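PDB 5B89: cysteine desulfurase, which probably catalyses the pyridoxal-phosphate-dependent transfer of sulfur from L-cysteine to a sulfur carrier, leaving L-alanine. Local coordinates for residues B[349-363]-B[405-417]. Residues are numbered along the deposited sequence; the frame is centred on the assembly and turned at random.
Sequences FNVPGLHPHDVAAIL and TFLGVMEELVKGL
His355 O accepts from two backbone donors, Asp358 N at 3.0 Å and Val359 N at 3.3 Å, at the start of the helix that presents Ile362 to Leu413, Val359 flanking. As N-cap residue, His355 accepts from His357 N through ND1 (3.1 Å), close to its ring plane. No hydrogen bond crosses the contact; the side chains that meet are apolar. Leu413 CG lies anti to the backbone N (chi1 -176°), and its methyls part: CD1 meets Ile362 CG2 at 4.0 Å, CD2 meets Leu354 CD1 at 3.6 Å. Leu354 CG also touches Leu417 CD2 (3.5 Å). Met410, bent at chi2 and chi3, brings CE to Val351 CG2 (3.6 Å) and its sulfur obliquely to the Phe349 ring, a Met-aromatic contact. Leu363 CD2 packs on Val409 CG1 and Phe406. Phe349 CZ approaches the Phe406 edge, 3.8 Å from Phe406 CZ, in an oblique ring pair. Were Phe349 replaced by an alanine, Met410 CE and the Phe406 edge would probably lose their aromatic neighbour, opening a gap beside strand 389-393. Away from the cofactor, probably in the C-terminal domain of the class-V aminotransferase fold, hydrophobic and dispersion contacts burying 516 Å² hold the C-terminal helix against edge strand 346-349 and helix 356-365.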
loop_
_atom_site.group_PDB
_atom_site.type_symbol
_atom_site.label_atom_id
_atom_site.label_comp_id
_atom_site.label_asym_id
_atom_site.label_seq_id
_atom_site.Cartn_x
_atom_site.Cartn_y
_atom_site.Cartn_z
ATOM N N PHE B 349 15.423 -1.950 27.340
ATOM C CA PHE B 349 16.205 -2.417 28.458
ATOM C C PHE B 349 16.867 -3.738 28.121
ATOM O O PHE B 349 16.640 -4.316 27.101
ATOM C CB PHE B 349 15.337 -2.578 29.722
ATOM C CG PHE B 349 14.204 -3.558 29.588
ATOM C CD1 PHE B 349 13.044 -3.186 29.008
ATOM C CD2 PHE B 349 14.287 -4.827 30.117
ATOM C CE1 PHE B 349 12.012 -4.060 28.875
ATOM C CE2 PHE B 349 13.254 -5.708 29.994
ATOM C CZ PHE B 349 12.108 -5.328 29.380
ATOM N N ASN B 350 17.718 -4.162 29.043
ATOM C CA ASN B 350 18.374 -5.453 28.939
ATOM C C ASN B 350 18.564 -6.047 30.327
ATOM O O ASN B 350 18.671 -5.364 31.270
ATOM C CB ASN B 350 19.743 -5.396 28.257
ATOM C CG ASN B 350 19.676 -5.586 26.766
ATOM O OD1 ASN B 350 19.087 -6.487 26.274
ATOM N ND2 ASN B 350 20.319 -4.722 26.066
ATOM N N VAL B 351 18.598 -7.354 30.371
ATOM C CA VAL B 351 18.880 -8.075 31.607
ATOM C C VAL B 351 20.282 -8.665 31.485
ATOM O O VAL B 351 20.515 -9.427 30.618
ATOM C CB VAL B 351 17.873 -9.190 31.895
ATOM C CG1 VAL B 351 18.261 -9.903 33.186
ATOM C CG2 VAL B 351 16.471 -8.633 32.009
ATOM N N PRO B 352 21.197 -8.243 32.348
ATOM C CA PRO B 352 22.612 -8.733 32.270
ATOM C C PRO B 352 22.663 -10.235 32.355
ATOM O O PRO B 352 21.944 -10.823 33.172
ATOM C CB PRO B 352 23.244 -8.103 33.477
ATOM C CG PRO B 352 22.469 -6.879 33.728
ATOM C CD PRO B 352 21.013 -7.303 33.456
ATOM N N GLY B 353 23.375 -10.857 31.424
ATOM C CA GLY B 353 23.396 -12.315 31.360
ATOM C C GLY B 353 22.437 -13.042 30.454
ATOM O O GLY B 353 22.599 -14.230 30.240
ATOM N N LEU B 354 21.441 -12.338 29.894
ATOM C CA LEU B 354 20.381 -12.915 29.122
ATOM C C LEU B 354 20.206 -12.182 27.788
ATOM O O LEU B 354 20.189 -10.968 27.753
ATOM C CB LEU B 354 19.051 -12.798 29.882
ATOM C CG LEU B 354 18.854 -13.699 31.080
ATOM C CD1 LEU B 354 17.384 -13.536 31.493
ATOM C CD2 LEU B 354 19.135 -15.161 30.757
ATOM N N HIS B 355 20.097 -12.949 26.751
ATOM C CA HIS B 355 19.870 -12.437 25.446
ATOM C C HIS B 355 18.454 -11.792 25.494
ATOM O O HIS B 355 17.553 -12.343 26.102
ATOM C CB HIS B 355 19.950 -13.552 24.451
ATOM C CG HIS B 355 20.005 -13.082 23.026
ATOM N ND1 HIS B 355 18.888 -12.614 22.352
ATOM C CD2 HIS B 355 21.048 -12.936 22.175
ATOM C CE1 HIS B 355 19.227 -12.253 21.130
ATOM N NE2 HIS B 355 20.534 -12.436 20.997
ATOM N N PRO B 356 18.277 -10.627 24.788
ATOM C CA PRO B 356 16.905 -10.064 24.740
ATOM C C PRO B 356 15.795 -11.000 24.245
ATOM O O PRO B 356 14.680 -10.899 24.768
ATOM C CB PRO B 356 17.040 -8.933 23.698
ATOM C CG PRO B 356 18.487 -8.624 23.620
ATOM C CD PRO B 356 19.264 -9.772 24.129
ATOM N N HIS B 357 16.039 -11.889 23.293
ATOM C CA HIS B 357 15.006 -12.799 22.815
ATOM C C HIS B 357 14.577 -13.731 23.940
ATOM O O HIS B 357 13.410 -14.092 24.015
ATOM C CB HIS B 357 15.405 -13.641 21.608
ATOM C CG HIS B 357 15.646 -12.846 20.353
ATOM N ND1 HIS B 357 14.959 -11.671 20.054
ATOM C CD2 HIS B 357 16.450 -13.095 19.290
ATOM C CE1 HIS B 357 15.380 -11.201 18.884
ATOM N NE2 HIS B 357 16.265 -12.055 18.390
ATOM N N ASP B 358 15.519 -14.068 24.828
ATOM C CA ASP B 358 15.133 -15.019 25.895
ATOM C C ASP B 358 14.278 -14.291 26.946
ATOM O O ASP B 358 13.299 -14.833 27.460
ATOM C CB ASP B 358 16.419 -15.523 26.536
ATOM C CG ASP B 358 17.135 -16.515 25.699
ATOM O OD1 ASP B 358 16.502 -17.297 24.965
ATOM O OD2 ASP B 358 18.379 -16.502 25.755
ATOM N N VAL B 359 14.593 -13.028 27.256
ATOM C CA VAL B 359 13.726 -12.206 28.076
ATOM C C VAL B 359 12.313 -12.072 27.522
ATOM O O VAL B 359 11.273 -12.162 28.231
ATOM C CB VAL B 359 14.349 -10.808 28.352
ATOM C CG1 VAL B 359 13.422 -9.985 29.185
ATOM C CG2 VAL B 359 15.756 -10.968 28.949
ATOM N N ALA B 360 12.257 -11.791 26.211
ATOM C CA ALA B 360 11.010 -11.663 25.566
ATOM C C ALA B 360 10.144 -12.921 25.596
ATOM O O ALA B 360 8.909 -12.832 25.698
ATOM C CB ALA B 360 11.186 -11.175 24.109
ATOM N N ALA B 361 10.798 -14.066 25.482
ATOM C CA ALA B 361 10.102 -15.356 25.558
ATOM C C ALA B 361 9.552 -15.623 26.963
ATOM O O ALA B 361 8.421 -16.043 27.058
ATOM C CB ALA B 361 11.037 -16.470 25.171
ATOM N N ILE B 362 10.320 -15.246 28.012
ATOM C CA ILE B 362 9.786 -15.370 29.379
ATOM C C ILE B 362 8.569 -14.495 29.614
ATOM O O ILE B 362 7.537 -14.857 30.160
ATOM C CB ILE B 362 10.866 -15.165 30.409
ATOM C CG1 ILE B 362 11.866 -16.296 30.363
ATOM C CG2 ILE B 362 10.282 -15.038 31.825
ATOM C CD1 ILE B 362 13.164 -15.887 30.944
ATOM N N LEU B 363 8.621 -13.265 29.053
ATOM C CA LEU B 363 7.523 -12.397 29.137
ATOM C C LEU B 363 6.303 -12.914 28.424
ATOM O O LEU B 363 5.175 -12.825 28.936
ATOM C CB LEU B 363 7.898 -10.944 28.701
ATOM C CG LEU B 363 8.837 -10.234 29.723
ATOM C CD1 LEU B 363 9.591 -9.026 29.169
ATOM C CD2 LEU B 363 8.060 -9.815 30.964
ATOM N N THR B 405 2.198 -5.699 36.894
ATOM C CA THR B 405 2.293 -7.099 36.577
ATOM C C THR B 405 3.643 -7.395 35.910
ATOM O O THR B 405 4.298 -8.278 36.245
ATOM C CB THR B 405 1.122 -7.532 35.696
ATOM O OG1 THR B 405 -0.058 -7.282 36.395
ATOM C CG2 THR B 405 1.198 -8.999 35.287
ATOM N N PHE B 406 4.020 -6.560 34.943
ATOM C CA PHE B 406 5.256 -6.661 34.240
ATOM C C PHE B 406 6.427 -6.583 35.217
ATOM O O PHE B 406 7.297 -7.350 35.128
ATOM C CB PHE B 406 5.348 -5.528 33.162
ATOM C CG PHE B 406 6.717 -5.228 32.677
ATOM C CD1 PHE B 406 7.249 -5.926 31.670
ATOM C CD2 PHE B 406 7.449 -4.204 33.206
ATOM C CE1 PHE B 406 8.508 -5.667 31.208
ATOM C CE2 PHE B 406 8.712 -3.938 32.748
ATOM C CZ PHE B 406 9.240 -4.680 31.752
ATOM N N LEU B 407 6.393 -5.612 36.113
ATOM C CA LEU B 407 7.504 -5.448 37.081
ATOM C C LEU B 407 7.636 -6.683 38.034
ATOM O O LEU B 407 8.723 -7.092 38.337
ATOM C CB LEU B 407 7.343 -4.182 37.869
ATOM C CG LEU B 407 7.612 -2.841 37.072
ATOM C CD1 LEU B 407 7.313 -1.695 37.946
ATOM C CD2 LEU B 407 9.036 -2.802 36.576
ATOM N N GLY B 408 6.503 -7.247 38.335
ATOM C CA GLY B 408 6.486 -8.489 39.114
ATOM C C GLY B 408 7.070 -9.657 38.402
ATOM O O GLY B 408 7.868 -10.435 38.951
ATOM N N VAL B 409 6.798 -9.771 37.068
ATOM C CA VAL B 409 7.437 -10.773 36.310
ATOM C C VAL B 409 8.942 -10.572 36.080
ATOM O O VAL B 409 9.729 -11.471 36.180
ATOM C CB VAL B 409 6.718 -11.006 34.906
ATOM C CG1 VAL B 409 7.447 -11.989 34.009
ATOM C CG2 VAL B 409 5.297 -11.318 35.116
ATOM N N MET B 410 9.361 -9.316 35.863
ATOM C CA MET B 410 10.749 -8.977 35.774
ATOM C C MET B 410 11.524 -9.287 37.089
ATOM O O MET B 410 12.658 -9.735 37.022
ATOM C CB MET B 410 10.972 -7.514 35.401
ATOM C CG MET B 410 10.625 -7.184 33.953
ATOM S SD MET B 410 11.505 -8.111 32.732
ATOM C CE MET B 410 13.195 -7.723 33.072
ATOM N N GLU B 411 10.825 -9.071 38.190
ATOM C CA GLU B 411 11.443 -9.331 39.513
ATOM C C GLU B 411 11.721 -10.833 39.683
ATOM O O GLU B 411 12.810 -11.197 40.030
ATOM C CB GLU B 411 10.536 -8.759 40.571
ATOM C CG GLU B 411 11.065 -8.956 42.000
ATOM C CD GLU B 411 10.194 -8.332 43.054
ATOM O OE1 GLU B 411 9.522 -7.264 42.814
ATOM O OE2 GLU B 411 10.171 -8.940 44.183
ATOM N N GLU B 412 10.737 -11.661 39.320
ATOM C CA GLU B 412 10.895 -13.085 39.371
ATOM C C GLU B 412 12.001 -13.533 38.415
ATOM O O GLU B 412 12.900 -14.312 38.834
ATOM C CB GLU B 412 9.542 -13.693 39.088
ATOM C CG GLU B 412 9.336 -15.209 38.948
ATOM C CD GLU B 412 7.815 -15.568 38.845
ATOM O OE1 GLU B 412 6.996 -14.668 38.478
ATOM O OE2 GLU B 412 7.428 -16.733 39.140
ATOM N N LEU B 413 12.077 -12.968 37.201
ATOM C CA LEU B 413 13.115 -13.304 36.308
ATOM C C LEU B 413 14.473 -13.013 36.847
ATOM O O LEU B 413 15.336 -13.821 36.729
ATOM C CB LEU B 413 12.875 -12.574 34.972
ATOM C CG LEU B 413 13.761 -12.809 33.789
ATOM C CD1 LEU B 413 13.034 -12.180 32.610
ATOM C CD2 LEU B 413 15.097 -12.182 33.886
ATOM N N VAL B 414 14.677 -11.814 37.317
ATOM C CA VAL B 414 15.976 -11.373 37.823
ATOM C C VAL B 414 16.398 -12.227 39.041
ATOM O O VAL B 414 17.501 -12.716 39.092
ATOM C CB VAL B 414 15.917 -9.862 38.117
ATOM C CG1 VAL B 414 17.124 -9.358 38.883
ATOM C CG2 VAL B 414 15.792 -9.103 36.767
ATOM N N LYS B 415 15.470 -12.415 39.980
ATOM C CA LYS B 415 15.777 -13.336 41.138
ATOM C C LYS B 415 16.079 -14.760 40.737
ATOM O O LYS B 415 16.812 -15.460 41.406
ATOM C CB LYS B 415 14.562 -13.275 42.083
ATOM C CG LYS B 415 14.463 -11.953 42.809
ATOM C CD LYS B 415 13.168 -11.813 43.573
ATOM C CE LYS B 415 13.288 -10.587 44.457
ATOM N NZ LYS B 415 12.185 -10.183 45.406
ATOM N N GLY B 416 15.501 -15.227 39.652
ATOM C CA GLY B 416 15.803 -16.547 39.141
ATOM C C GLY B 416 17.106 -16.749 38.394
ATOM O O GLY B 416 17.348 -17.871 37.980
ATOM N N LEU B 417 17.941 -15.721 38.198
ATOM C CA LEU B 417 19.113 -15.861 37.291
ATOM C C LEU B 417 20.163 -16.873 37.796
ATOM O O LEU B 417 20.913 -16.565 38.704
ATOM C CB LEU B 417 19.749 -14.502 36.983
ATOM C CG LEU B 417 18.928 -13.634 36.006
ATOM C CD1 LEU B 417 19.377 -12.171 36.072
ATOM C CD2 LEU B 417 19.025 -14.116 34.582
#